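Local coordinates for Mlr6093 protein (Mesorhizobium loti, PDB 2QJ8), which probably acts as a zinc-dependent hydrolase of the aspartoacylase family, cleaving carbon-nitrogen bonds in linear amides or ester bonds, at residues T165-V168 with S169-A173; N185-G189 with M190-L194; I122-A125 with I126-L130; G103-L106 with N107-F110. One frame throughout, in Å; residues are numbered along the deposited sequence. Where two conformers were deposited one is given.

Contact 1: residues T165-V168 with S169-A173; sequences TKTV and SISKA
The backbone N atoms of Ser169, Ile170, Ser171 and Lys172 bond to the carbonyl O atoms of Thr165, Lys166, Thr167 and Val168 respectively, each over 3.0 Å, so that 165-172 follows the i to i+4 pattern of an alpha helix. Two of these carbonyls are gripped twice. Ser169 OG lies 2.9 Å from Thr165 O, and it comes in on the face of the carbonyl plane opposite to that used by Ser169 N. Two residues on, Ser171 OG makes the same bond to Thr167 O at 2.9 Å, but from well above the carbonyl plane. Both serine hydroxyls lie anti to their own carbonyl carbon and beside the backbone N (chi1 -66° and -64°), the torsion that folds a hydroxyl back over the preceding turn. Thr165 OG1 and Thr167 OG1 do the same to Ile161 O and Gln163 O. The apolar contacts run alongside rather than across. Extended Lys172 lies next to Val168, its CE 3.6 Å from Val168 CG1, which leaves the aliphatic part of the lysine against the valine methyl. Ile170 and Lys166 are paired more loosely, with Ile170 CD1 4.1 Å from Lys166 CG. Ser171 and Ile170 also meet strand 201-208, at Ile203, while both lysines are exposed. The whole is typical of an amphipathic surface helix in an alpha/beta fold, here the connection between the parallel strands 152-155 and 178-182.

Contact 2: residues N185-G189 with M190-L194; sequences NETDG and MFDTL
The N-terminus of helix 190-197 is built by Thr187 and Gly189 reaching forward to Phe191, Asp192 and Thr193, with Gly189 in the N-cap position. Thr187 O, two residues before the cap, accepts the backbone N of Asp192 at 3.0 Å, nearly along the C=O axis. The next bond belongs to the helix proper: Gly189 O takes Thr193 N at 2.9 Å and also Thr193 OG1 at 2.8 Å, the hydroxyl standing above the carbonyl plane. Glycine suits the bend, since at phi 88° a side chain would collide with Asp188 O. The loop comes from strand 178-182, and the helix it starts lies on strand 201-208, where Met190 (a selenomethionine), Phe191 and Leu194 all touch Phe202. Thr187 points its methyl at Phe191: CG2 sits 3.8 Å from the ring centroid, over one face and shifted toward the rim, in a CH-pi contact. With chi1 at 61°, Thr187 OG1 is left between its backbone N and carbonyl carbon, and it gives its proton to a water. That water in turn donates to Asp188 OD1 and to Asp192 OD2, bridging two like-charged carboxylates whose mutual repulsion the nearby helix N-terminus would probably ease. Asp192 is the third residue of the helix, but reaches Gly189 N through another water, a solvent-mediated relative of the capping-box bond. A further water links Asp188 O to Phe191 N.

Contact 3: residues I122-A125 with I126-L130; sequences IADA and ISRLL
Asp124 and Arg128, one turn apart on helix 118-129, form a salt bridge in which Arg128 NH1 lies 3.1 Å from Asp124 OD2. The carboxylate offers the syn lone pair of OD2, but the oxygen stands 29° out of the guanidinium plane, so the bond is far from ideal. Asp124 reaches it because CG is anti to the backbone N (chi1 -180°). The bend of the arginine at chi3 (59°) swings the guanidinium back so that NH1 reaches OD2, while CD itself lies 3.2 Å from Asp124 OD1. With an alanine here the carboxylate is gone, and the Arg128 guanidinium is likely to lose this partner and be freer to turn. The helix packs on strands 16-24 and 33-42, with Ala125, Ile126 and Leu129 on Leu22 and Ile122 on Leu33 and Leu35. Its backbone is well satisfied: the N atoms of Ile126, Ser127, Arg128 and Leu129 bond to the O atoms of Ile122, Ala123, Asp124 and Ala125. Ala123 O has a second donor, Ser127 OG at 2.7 Å, which comes from the other face of the carbonyl plane. On the apolar side, Ile126 CD1 lies alongside Ile122 CG2 at 3.8 Å.

Contact 4: residues G103-L106 with N107-F110; sequences GKNL and NRVF
Leu106 and Phe110 meet on the close-packed side of this turn, where the edge of the phenylalanine ring is set against a carbonyl: Phe110 CD1 is 3.3 Å from Leu106 O, with the oxygen near the ring plane. Val109 presses on the same oxygen, its CG2 3.2 Å away. Behind them Phe110 is wedged between helices, against Ala123 and Ile126 on one and Thr193 on the other. The backbone from Asn107 to Phe110 makes a type I beta turn. The bonds that can be assigned here are weak, among them the turn's own Phe110 N to Asn107 O. Val109 N is shared between Asn105 O and Leu106 O in two weak bonds, each 3.4 Å. Asn105 OD1 accepts Asn107 N weakly at 3.3 Å and holds a second bond from Asn54 ND2, so this amide oxygen ties the turn to a neighbouring loop. A leucine in place of Asn105 would probably leave Asn54 ND2 and Asn107 N without that acceptor. Lys104 NZ forms a salt bridge with Glu120 and a hydrogen bond with Ser117. The looser, more solvent-open side belongs to Arg108, modelled in two conformers. In the one described, the guanidinium lies over Asn105 N, 3.1 Å from its plane; both are donors, so this is packing without a bond, and not firmly fixed. Arg108 CG rests 3.6 Å from Asn105 CB. With such weak bonding, the turn's shape probably rests largely on packing and on partners beyond it, among them the backbone link of Asn107 to Met190.

How the contacts relate
Contacts 2, 3 and 4 lie together: contact 4 touches both of the others, while contact 1 touches none of them, its closest neighbour being contact 2 at about 7 Å between nearest atoms. Phe110 is the shared piece, its ring packing against Ser127 and Ile126 of contact 3 and against Met190 of contact 2. Contacts 1 and 3 are helical, and two serines in the first and one in the second add another bond to a carbonyl. Contact 1 is on the surface, contact 3 mostly buried, with a salt bridge between buried Asp124 and exposed Arg128. Contact 2, a loop running into a helix, has strong bonds and waters; contact 4, loop and turn, has weaker ones. Both are partly buried.

Contact 1: residues T165-V168 with S169-A173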
ATOM      1  N   THR A 165     -26.811  19.664  -6.076  1.00 29.16           N
ATOM      2  CA  THR A 165     -26.881  19.603  -7.541  1.00 32.49           C
ATOM      3  C   THR A 165     -25.647  20.227  -8.214  1.00 31.49           C
ATOM      4  O   THR A 165     -25.080  19.652  -9.155  1.00 28.86           O
ATOM      5  CB  THR A 165     -28.147  20.320  -8.041  1.00 33.11           C
ATOM      6  OG1 THR A 165     -29.279  19.845  -7.306  1.00 29.97           O
ATOM      7  CG2 THR A 165     -28.367  20.081  -9.530  1.00 34.84           C
ATOM      8  N   LYS A 166     -25.251  21.404  -7.743  1.00 29.94           N
ATOM      9  CA  LYS A 166     -24.081  22.076  -8.271  1.00 32.04           C
ATOM     10  C   LYS A 166     -22.823  21.242  -8.064  1.00 31.78           C
ATOM     11  O   LYS A 166     -22.062  21.036  -9.008  1.00 28.59           O
ATOM     12  CB  LYS A 166     -23.895  23.436  -7.610  1.00 33.59           C
ATOM     13  CG  LYS A 166     -22.710  24.284  -8.132  1.00 35.83           C
ATOM     14  CD  LYS A 166     -22.687  25.606  -7.393  1.00 35.50           C
ATOM     15  CE  LYS A 166     -21.566  26.498  -7.834  1.00 44.15           C
ATOM     16  NZ  LYS A 166     -21.595  27.752  -7.019  1.00 41.40           N
ATOM     17  N   THR A 167     -22.606  20.781  -6.832  1.00 30.61           N
ATOM     18  CA  THR A 167     -21.406  20.015  -6.504  1.00 31.36           C
ATOM     19  C   THR A 167     -21.351  18.692  -7.267  1.00 30.09           C
ATOM     20  O   THR A 167     -20.298  18.351  -7.780  1.00 30.82           O
ATOM     21  CB  THR A 167     -21.256  19.762  -4.988  1.00 29.44           C
ATOM     22  OG1 THR A 167     -21.052  21.019  -4.318  1.00 31.06           O
ATOM     23  CG2 THR A 167     -20.067  18.835  -4.712  1.00 31.25           C
ATOM     24  N   VAL A 168     -22.481  17.991  -7.364  1.00 28.20           N
ATOM     25  CA  VAL A 168     -22.552  16.716  -8.071  1.00 27.39           C
ATOM     26  C   VAL A 168     -22.294  16.935  -9.566  1.00 27.23           C
ATOM     27  O   VAL A 168     -21.559  16.173 -10.150  1.00 27.40           O
ATOM     28  CB  VAL A 168     -23.907  15.984  -7.808  1.00 31.01           C
ATOM     29  CG1 VAL A 168     -24.099  14.819  -8.745  1.00 29.20           C
ATOM     30  CG2 VAL A 168     -23.994  15.524  -6.351  1.00 28.61           C
ATOM     31  N   SER A 169     -22.837  17.994 -10.157  1.00 26.32           N
ATOM     32  CA  SER A 169     -22.595  18.293 -11.576  1.00 30.62           C
ATOM     33  C   SER A 169     -21.124  18.573 -11.883  1.00 31.12           C
ATOM     34  O   SER A 169     -20.573  18.027 -12.850  1.00 31.23           O
ATOM     35  CB  SER A 169     -23.442  19.463 -12.038  1.00 32.12           C
ATOM     36  OG  SER A 169     -24.813  19.086 -12.005  1.00 43.50           O
ATOM     37  N   ILE A 170     -20.508  19.410 -11.056  1.00 27.31           N
ATOM     38  CA  ILE A 170     -19.087  19.715 -11.182  1.00 30.18           C
ATOM     39  C   ILE A 170     -18.249  18.420 -11.073  1.00 29.28           C
ATOM     40  O   ILE A 170     -17.374  18.191 -11.906  1.00 31.36           O
ATOM     41  CB  ILE A 170     -18.599  20.768 -10.166  1.00 30.08           C
ATOM     42  CG1 ILE A 170     -19.270  22.129 -10.428  1.00 30.76           C
ATOM     43  CG2 ILE A 170     -17.060  20.921 -10.290  1.00 29.67           C
ATOM     44  CD1 ILE A 170     -18.953  23.241  -9.380  1.00 29.26           C
ATOM     45  N   SER A 171     -18.570  17.583 -10.088  1.00 28.24           N
ATOM     46  CA  SER A 171     -17.897  16.304  -9.861  1.00 28.52           C
ATOM     47  C   SER A 171     -17.987  15.353 -11.059  1.00 28.04           C
ATOM     48  O   SER A 171     -16.991  14.780 -11.459  1.00 27.70           O
ATOM     49  CB  SER A 171     -18.469  15.635  -8.619  1.00 26.70           C
ATOM     50  OG  SER A 171     -18.201  16.412  -7.460  1.00 29.58           O
ATOM     51  N   LYS A 172     -19.175  15.210 -11.627  1.00 27.07           N
ATOM     52  CA  LYS A 172     -19.398  14.387 -12.814  1.00 28.68           C
ATOM     53  C   LYS A 172     -18.621  14.866 -14.043  1.00 28.48           C
ATOM     54  O   LYS A 172     -18.181  14.038 -14.842  1.00 22.87           O
ATOM     55  CB  LYS A 172     -20.900  14.310 -13.144  1.00 30.39           C
ATOM     56  CG  LYS A 172     -21.703  13.446 -12.165  1.00 30.91           C
ATOM     57  CD  LYS A 172     -23.210  13.506 -12.482  1.00 33.22           C
ATOM     58  CE  LYS A 172     -24.020  12.611 -11.543  1.00 39.89           C
ATOM     59  NZ  LYS A 172     -25.509  12.754 -11.723  1.00 41.38           N
ATOM     60  N   ALA A 173     -18.460  16.193 -14.167  1.00 29.21           N
ATOM     61  CA  ALA A 173     -17.669  16.836 -15.221  1.00 29.06           C
ATOM     62  C   ALA A 173     -16.152  16.495 -15.194  1.00 28.57           C
ATOM     63  O   ALA A 173     -15.468  16.795 -16.158  1.00 27.59           O
ATOM     64  CB  ALA A 173     -17.863  18.379 -15.200  1.00 27.07           C
TER

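Contact 2: residues N185-G189 with M190-L194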
ATOM      1  N   ASN A 185     -21.494   9.876   6.494  1.00 40.95           N
ATOM      2  CA  ASN A 185     -21.534  10.668   7.725  1.00 44.10           C
ATOM      3  C   ASN A 185     -20.182  10.892   8.443  1.00 44.16           C
ATOM      4  O   ASN A 185     -20.136  11.185   9.636  1.00 44.59           O
ATOM      5  CB  ASN A 185     -22.643  10.139   8.663  1.00 43.83           C
ATOM      6  CG  ASN A 185     -24.049  10.348   8.090  1.00 49.03           C
ATOM      7  OD1 ASN A 185     -24.856   9.409   8.037  1.00 45.92           O
ATOM      8  ND2 ASN A 185     -24.342  11.582   7.648  1.00 35.59           N
ATOM      9  N   GLU A 186     -19.103  10.824   7.662  1.00 42.94           N
ATOM     10  CA  GLU A 186     -17.721  11.064   8.085  1.00 44.21           C
ATOM     11  C   GLU A 186     -17.410  12.484   7.593  1.00 42.56           C
ATOM     12  O   GLU A 186     -16.533  12.703   6.746  1.00 45.69           O
ATOM     13  CB  GLU A 186     -16.783  10.032   7.440  1.00 42.75           C
ATOM     14  N   THR A 187     -18.164  13.431   8.140  1.00 40.47           N
ATOM     15  CA  THR A 187     -18.149  14.836   7.740  1.00 39.48           C
ATOM     16  C   THR A 187     -17.636  15.842   8.792  1.00 38.76           C
ATOM     17  O   THR A 187     -17.633  17.064   8.547  1.00 37.20           O
ATOM     18  CB  THR A 187     -19.586  15.234   7.344  1.00 38.46           C
ATOM     19  OG1 THR A 187     -20.458  15.066   8.462  1.00 35.52           O
ATOM     20  CG2 THR A 187     -20.066  14.387   6.175  1.00 37.57           C
ATOM     21  N   ASP A 188     -17.219  15.364   9.964  1.00 38.84           N
ATOM     22  CA  ASP A 188     -16.690  16.264  10.977  1.00 38.68           C
ATOM     23  C   ASP A 188     -15.482  16.968  10.408  1.00 37.07           C
ATOM     24  O   ASP A 188     -14.774  16.417   9.567  1.00 36.37           O
ATOM     25  CB  ASP A 188     -16.289  15.530  12.262  1.00 39.35           C
ATOM     26  CG  ASP A 188     -17.489  15.046  13.075  1.00 47.87           C
ATOM     27  OD1 ASP A 188     -18.651  15.352  12.727  1.00 54.25           O
ATOM     28  OD2 ASP A 188     -17.250  14.351  14.083  1.00 54.34           O
ATOM     29  N   GLY A 189     -15.323  18.224  10.786  1.00 34.56           N
ATOM     30  CA  GLY A 189     -14.204  18.996  10.343  1.00 37.53           C
ATOM     31  C   GLY A 189     -14.318  19.760   9.035  1.00 38.18           C
ATOM     32  O   GLY A 189     -15.110  20.697   8.925  1.00 36.88           O
HETATM   33  N   MSE A 190     -13.549  19.325   8.039  1.00 39.03           N
HETATM   34  CA  MSE A 190     -13.446  20.031   6.765  0.50 39.70           C
HETATM   35  C   MSE A 190     -14.757  20.046   5.982  1.00 38.49           C
HETATM   36  O   MSE A 190     -15.136  21.073   5.434  1.00 36.55           O
HETATM   37  CB  MSE A 190     -12.316  19.434   5.909  0.50 38.99           C
HETATM   38  CG  MSE A 190     -11.783  20.363   4.843  0.50 41.98           C
HETATM   39 SE   MSE A 190     -10.177  19.705   3.911  0.37 44.90          SE
HETATM   40  CE  MSE A 190      -9.004  19.322   5.420  0.50 49.67           C
ATOM     41  N   PHE A 191     -15.439  18.912   5.929  1.00 37.29           N
ATOM     42  CA  PHE A 191     -16.696  18.835   5.197  1.00 36.01           C
ATOM     43  C   PHE A 191     -17.699  19.795   5.806  1.00 33.58           C
ATOM     44  O   PHE A 191     -18.226  20.650   5.109  1.00 33.17           O
ATOM     45  CB  PHE A 191     -17.254  17.408   5.189  1.00 36.86           C
ATOM     46  CG  PHE A 191     -18.494  17.253   4.350  1.00 33.14           C
ATOM     47  CD1 PHE A 191     -19.747  17.639   4.831  1.00 33.11           C
ATOM     48  CD2 PHE A 191     -18.401  16.738   3.063  1.00 32.16           C
ATOM     49  CE1 PHE A 191     -20.881  17.505   4.051  1.00 29.65           C
ATOM     50  CE2 PHE A 191     -19.529  16.604   2.278  1.00 30.90           C
ATOM     51  CZ  PHE A 191     -20.773  16.984   2.772  1.00 31.64           C
ATOM     52  N   ASP A 192     -17.960  19.653   7.100  1.00 32.25           N
ATOM     53  CA  ASP A 192     -18.889  20.557   7.789  1.00 34.43           C
ATOM     54  C   ASP A 192     -18.519  22.016   7.641  1.00 31.51           C
ATOM     55  O   ASP A 192     -19.379  22.862   7.463  1.00 30.36           O
ATOM     56  CB  ASP A 192     -18.959  20.244   9.282  1.00 37.40           C
ATOM     57  CG  ASP A 192     -19.805  19.027   9.597  1.00 42.42           C
ATOM     58  OD1 ASP A 192     -20.401  18.421   8.674  1.00 50.64           O
ATOM     59  OD2 ASP A 192     -19.856  18.667  10.792  1.00 44.10           O
ATOM     60  N   THR A 193     -17.229  22.303   7.698  1.00 31.27           N
ATOM     61  CA  THR A 193     -16.736  23.677   7.573  1.00 30.69           C
ATOM     62  C   THR A 193     -17.007  24.294   6.207  1.00 25.60           C
ATOM     63  O   THR A 193     -17.647  25.327   6.107  1.00 25.14           O
ATOM     64  CB  THR A 193     -15.205  23.738   7.912  1.00 29.70           C
ATOM     65  OG1 THR A 193     -15.065  23.480   9.308  1.00 33.46           O
ATOM     66  CG2 THR A 193     -14.632  25.116   7.615  1.00 30.44           C
ATOM     67  N   LEU A 194     -16.588  23.606   5.162  1.00 25.12           N
ATOM     68  CA  LEU A 194     -16.708  24.116   3.802  1.00 27.57           C
ATOM     69  C   LEU A 194     -18.103  24.052   3.228  1.00 26.31           C
ATOM     70  O   LEU A 194     -18.584  25.006   2.619  1.00 28.39           O
ATOM     71  CB  LEU A 194     -15.753  23.381   2.868  1.00 27.51           C
ATOM     72  CG  LEU A 194     -14.262  23.719   2.921  1.00 33.11           C
ATOM     73  CD1 LEU A 194     -13.791  24.033   4.312  1.00 43.48           C
ATOM     74  CD2 LEU A 194     -13.517  22.550   2.301  1.00 33.57           C
TER
HETATM   75  O   HOH W   1     -20.570  15.970  10.894  1.00 39.29           O
HETATM   76  O   HOH W   2     -14.396  16.456   7.104  1.00 21.02           O
HETATM   77  O   HOH W   3     -17.550  19.592  12.194  1.00 37.98           O

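Contact 3: residues I122-A125 with I126-L130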
ATOM      1  N   ILE A 122      -2.529  23.822  12.404  1.00 27.07           N
ATOM      2  CA  ILE A 122      -2.460  23.690  10.940  1.00 27.60           C
ATOM      3  C   ILE A 122      -3.819  24.031  10.329  1.00 27.63           C
ATOM      4  O   ILE A 122      -3.883  24.816   9.377  1.00 29.80           O
ATOM      5  CB  ILE A 122      -2.004  22.280  10.465  1.00 26.91           C
ATOM      6  CG1 ILE A 122      -0.545  22.017  10.915  1.00 28.18           C
ATOM      7  CG2 ILE A 122      -2.114  22.164   8.864  1.00 23.67           C
ATOM      8  CD1 ILE A 122      -0.127  20.581  10.888  1.00 26.84           C
ATOM      9  N   ALA A 123      -4.878  23.452  10.901  1.00 27.42           N
ATOM     10  CA  ALA A 123      -6.255  23.655  10.449  1.00 28.47           C
ATOM     11  C   ALA A 123      -6.642  25.142  10.580  1.00 28.41           C
ATOM     12  O   ALA A 123      -7.211  25.703   9.652  1.00 28.96           O
ATOM     13  CB  ALA A 123      -7.223  22.752  11.233  1.00 26.67           C
ATOM     14  N   ASP A 124      -6.301  25.764  11.711  1.00 26.56           N
ATOM     15  CA  ASP A 124      -6.505  27.193  11.936  1.00 26.08           C
ATOM     16  C   ASP A 124      -5.798  28.102  10.917  1.00 29.84           C
ATOM     17  O   ASP A 124      -6.405  29.074  10.475  1.00 32.70           O
ATOM     18  CB  ASP A 124      -6.072  27.551  13.348  1.00 29.12           C
ATOM     19  CG  ASP A 124      -6.257  29.015  13.661  1.00 28.37           C
ATOM     20  OD1 ASP A 124      -7.402  29.475  13.771  1.00 33.20           O
ATOM     21  OD2 ASP A 124      -5.235  29.699  13.770  1.00 29.29           O
ATOM     22  N   ALA A 125      -4.557  27.757  10.527  1.00 26.35           N
ATOM     23  CA  ALA A 125      -3.770  28.512   9.559  1.00 24.86           C
ATOM     24  C   ALA A 125      -4.398  28.483   8.180  1.00 23.81           C
ATOM     25  O   ALA A 125      -4.472  29.516   7.529  1.00 24.55           O
ATOM     26  CB  ALA A 125      -2.326  27.953   9.466  1.00 22.89           C
ATOM     27  N   ILE A 126      -4.845  27.299   7.749  1.00 23.14           N
ATOM     28  CA  ILE A 126      -5.506  27.104   6.452  1.00 26.09           C
ATOM     29  C   ILE A 126      -6.852  27.836   6.428  1.00 25.73           C
ATOM     30  O   ILE A 126      -7.216  28.462   5.420  1.00 27.83           O
ATOM     31  CB  ILE A 126      -5.690  25.574   6.133  1.00 25.63           C
ATOM     32  CG1 ILE A 126      -4.318  24.912   5.900  1.00 28.91           C
ATOM     33  CG2 ILE A 126      -6.589  25.356   4.921  1.00 24.33           C
ATOM     34  CD1 ILE A 126      -4.332  23.382   6.002  1.00 28.98           C
ATOM     35  N   SER A 127      -7.569  27.738   7.537  1.00 23.65           N
ATOM     36  CA  SER A 127      -8.882  28.349   7.717  1.00 28.10           C
ATOM     37  C   SER A 127      -8.865  29.867   7.771  1.00 29.02           C
ATOM     38  O   SER A 127      -9.795  30.498   7.274  1.00 30.66           O
ATOM     39  CB  SER A 127      -9.565  27.796   8.973  1.00 28.19           C
ATOM     40  OG  SER A 127      -9.708  26.381   8.873  1.00 36.30           O
ATOM     41  N   ARG A 128      -7.835  30.451   8.377  1.00 29.83           N
ATOM     42  CA  ARG A 128      -7.705  31.903   8.424  1.00 29.26           C
ATOM     43  C   ARG A 128      -7.121  32.534   7.149  1.00 30.80           C
ATOM     44  O   ARG A 128      -7.579  33.606   6.735  1.00 31.31           O
ATOM     45  CB  ARG A 128      -6.941  32.336   9.676  1.00 31.45           C
ATOM     46  CG  ARG A 128      -7.792  32.227  10.916  1.00 34.33           C
ATOM     47  CD  ARG A 128      -7.015  32.242  12.201  1.00 37.16           C
ATOM     48  NE  ARG A 128      -6.209  33.452  12.385  1.00 41.62           N
ATOM     49  CZ  ARG A 128      -5.353  33.657  13.399  1.00 45.93           C
ATOM     50  NH1 ARG A 128      -5.180  32.730  14.335  1.00 42.29           N
ATOM     51  NH2 ARG A 128      -4.654  34.800  13.479  1.00 42.69           N
ATOM     52  N   LEU A 129      -6.173  31.851   6.502  1.00 28.49           N
ATOM     53  CA  LEU A 129      -5.453  32.401   5.351  1.00 29.70           C
ATOM     54  C   LEU A 129      -5.843  31.955   3.952  1.00 29.07           C
ATOM     55  O   LEU A 129      -5.618  32.704   2.997  1.00 31.35           O
ATOM     56  CB  LEU A 129      -3.953  32.151   5.546  1.00 27.86           C
ATOM     57  CG  LEU A 129      -3.425  32.952   6.746  1.00 30.88           C
ATOM     58  CD1 LEU A 129      -2.278  32.291   7.397  1.00 43.48           C
ATOM     59  CD2 LEU A 129      -3.099  34.380   6.281  1.00 32.20           C
ATOM     60  N   LEU A 130      -6.364  30.745   3.805  1.00 28.80           N
ATOM     61  CA  LEU A 130      -6.644  30.207   2.458  1.00 27.87           C
ATOM     62  C   LEU A 130      -8.121  30.043   2.175  1.00 28.23           C
ATOM     63  O   LEU A 130      -8.589  30.485   1.132  1.00 29.88           O
ATOM     64  CB  LEU A 130      -5.907  28.886   2.263  1.00 29.94           C
ATOM     65  CG  LEU A 130      -4.379  28.880   2.447  1.00 31.07           C
ATOM     66  CD1 LEU A 130      -3.858  27.443   2.183  1.00 24.32           C
ATOM     67  CD2 LEU A 130      -3.656  29.851   1.519  1.00 24.76           C
TER

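Contact 4: residues G103-L106 with N107-F110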
ATOM      1  N   GLY A 103      -1.718  12.773  17.343  1.00 29.11           N
ATOM      2  CA  GLY A 103      -2.588  11.642  16.993  1.00 29.35           C
ATOM      3  C   GLY A 103      -3.861  12.014  16.252  1.00 29.90           C
ATOM      4  O   GLY A 103      -4.653  11.125  15.943  1.00 31.64           O
ATOM      5  N   LYS A 104      -4.039  13.294  15.888  1.00 29.91           N
ATOM      6  CA  LYS A 104      -5.289  13.764  15.297  1.00 26.33           C
ATOM      7  C   LYS A 104      -5.284  13.726  13.785  1.00 26.95           C
ATOM      8  O   LYS A 104      -4.258  13.904  13.111  1.00 29.93           O
ATOM      9  CB  LYS A 104      -5.652  15.181  15.791  1.00 24.60           C
ATOM     10  CG  LYS A 104      -5.712  15.322  17.318  1.00 25.14           C
ATOM     11  CD  LYS A 104      -6.024  16.744  17.823  1.00 28.20           C
ATOM     12  CE  LYS A 104      -6.061  16.741  19.345  1.00 25.76           C
ATOM     13  NZ  LYS A 104      -6.109  18.100  19.966  1.00 26.46           N
ATOM     14  N   ASN A 105      -6.462  13.453  13.258  1.00 27.62           N
ATOM     15  CA  ASN A 105      -6.751  13.478  11.829  1.00 26.75           C
ATOM     16  C   ASN A 105      -7.065  14.932  11.559  1.00 25.77           C
ATOM     17  O   ASN A 105      -8.079  15.474  12.022  1.00 29.58           O
ATOM     18  CB  ASN A 105      -7.913  12.533  11.528  1.00 28.43           C
ATOM     19  CG  ASN A 105      -8.406  12.583  10.089  1.00 30.79           C
ATOM     20  OD1 ASN A 105      -7.985  13.388   9.249  1.00 43.07           O
ATOM     21  ND2 ASN A 105      -9.294  11.663   9.791  1.00 39.06           N
ATOM     22  N   LEU A 106      -6.133  15.562  10.858  1.00 26.40           N
ATOM     23  CA  LEU A 106      -6.153  16.980  10.530  1.00 29.58           C
ATOM     24  C   LEU A 106      -7.469  17.459   9.896  1.00 31.12           C
ATOM     25  O   LEU A 106      -7.955  18.556  10.201  1.00 31.69           O
ATOM     26  CB  LEU A 106      -4.944  17.293   9.618  1.00 29.12           C
ATOM     27  CG  LEU A 106      -4.791  18.682   9.006  1.00 32.45           C
ATOM     28  CD1 LEU A 106      -4.705  19.699  10.121  1.00 31.90           C
ATOM     29  CD2 LEU A 106      -3.545  18.749   8.095  1.00 32.06           C
ATOM     30  N   ASN A 107      -8.010  16.630   9.021  1.00 38.11           N
ATOM     31  CA  ASN A 107      -9.271  16.899   8.344  1.00 42.39           C
ATOM     32  C   ASN A 107     -10.439  16.990   9.329  1.00 40.71           C
ATOM     33  O   ASN A 107     -11.194  17.970   9.255  1.00 41.71           O
ATOM     34  CB  ASN A 107      -9.517  15.846   7.254  1.00 43.87           C
ATOM     35  CG  ASN A 107     -10.742  16.138   6.402  1.00 51.44           C
ATOM     36  OD1 ASN A 107     -11.881  15.961   6.842  1.00 58.64           O
ATOM     37  ND2 ASN A 107     -10.510  16.524   5.151  1.00 53.78           N
ATOM     38  N   ARG A 108     -10.556  16.039  10.270  1.00 38.12           N
ATOM     39  CA  ARG A 108     -11.692  16.085  11.215  0.50 37.37           C
ATOM     40  C   ARG A 108     -11.624  17.200  12.256  1.00 36.25           C
ATOM     41  O   ARG A 108     -12.662  17.523  12.855  1.00 32.30           O
ATOM     42  CB  ARG A 108     -12.074  14.742  11.893  0.50 38.91           C
ATOM     43  CG  ARG A 108     -11.000  14.024  12.659  0.50 39.11           C
ATOM     44  CD  ARG A 108     -11.522  13.052  13.746  0.50 38.66           C
ATOM     45  NE  ARG A 108     -10.512  12.035  14.097  0.50 40.68           N
ATOM     46  CZ  ARG A 108      -9.401  12.225  14.831  0.50 35.47           C
ATOM     47  NH1 ARG A 108      -9.065  13.422  15.341  0.50 16.13           N
ATOM     48  NH2 ARG A 108      -8.575  11.193  15.030  0.50 41.03           N
ATOM     49  N   VAL A 109     -10.456  17.831  12.450  1.00 33.64           N
ATOM     50  CA  VAL A 109     -10.337  18.936  13.437  1.00 31.50           C
ATOM     51  C   VAL A 109     -10.639  20.350  12.901  1.00 30.69           C
ATOM     52  O   VAL A 109     -10.720  21.271  13.700  1.00 33.27           O
ATOM     53  CB  VAL A 109      -8.972  18.942  14.156  1.00 28.85           C
ATOM     54  CG1 VAL A 109      -8.665  17.542  14.707  1.00 32.31           C
ATOM     55  CG2 VAL A 109      -7.887  19.435  13.253  1.00 27.01           C
ATOM     56  N   PHE A 110     -10.815  20.532  11.585  1.00 32.62           N
ATOM     57  CA  PHE A 110     -11.157  21.864  11.012  1.00 31.98           C
ATOM     58  C   PHE A 110     -12.400  22.441  11.682  1.00 31.01           C
ATOM     59  O   PHE A 110     -13.308  21.685  11.975  1.00 29.62           O
ATOM     60  CB  PHE A 110     -11.401  21.830   9.486  1.00 34.44           C
ATOM     61  CG  PHE A 110     -10.174  22.103   8.661  1.00 29.27           C
ATOM     62  CD1 PHE A 110      -9.190  21.130   8.540  1.00 39.38           C
ATOM     63  CD2 PHE A 110     -10.031  23.291   7.982  1.00 35.47           C
ATOM     64  CE1 PHE A 110      -8.059  21.339   7.789  1.00 39.34           C
ATOM     65  CE2 PHE A 110      -8.918  23.532   7.201  1.00 37.75           C
ATOM     66  CZ  PHE A 110      -7.912  22.551   7.102  1.00 44.66           C
TER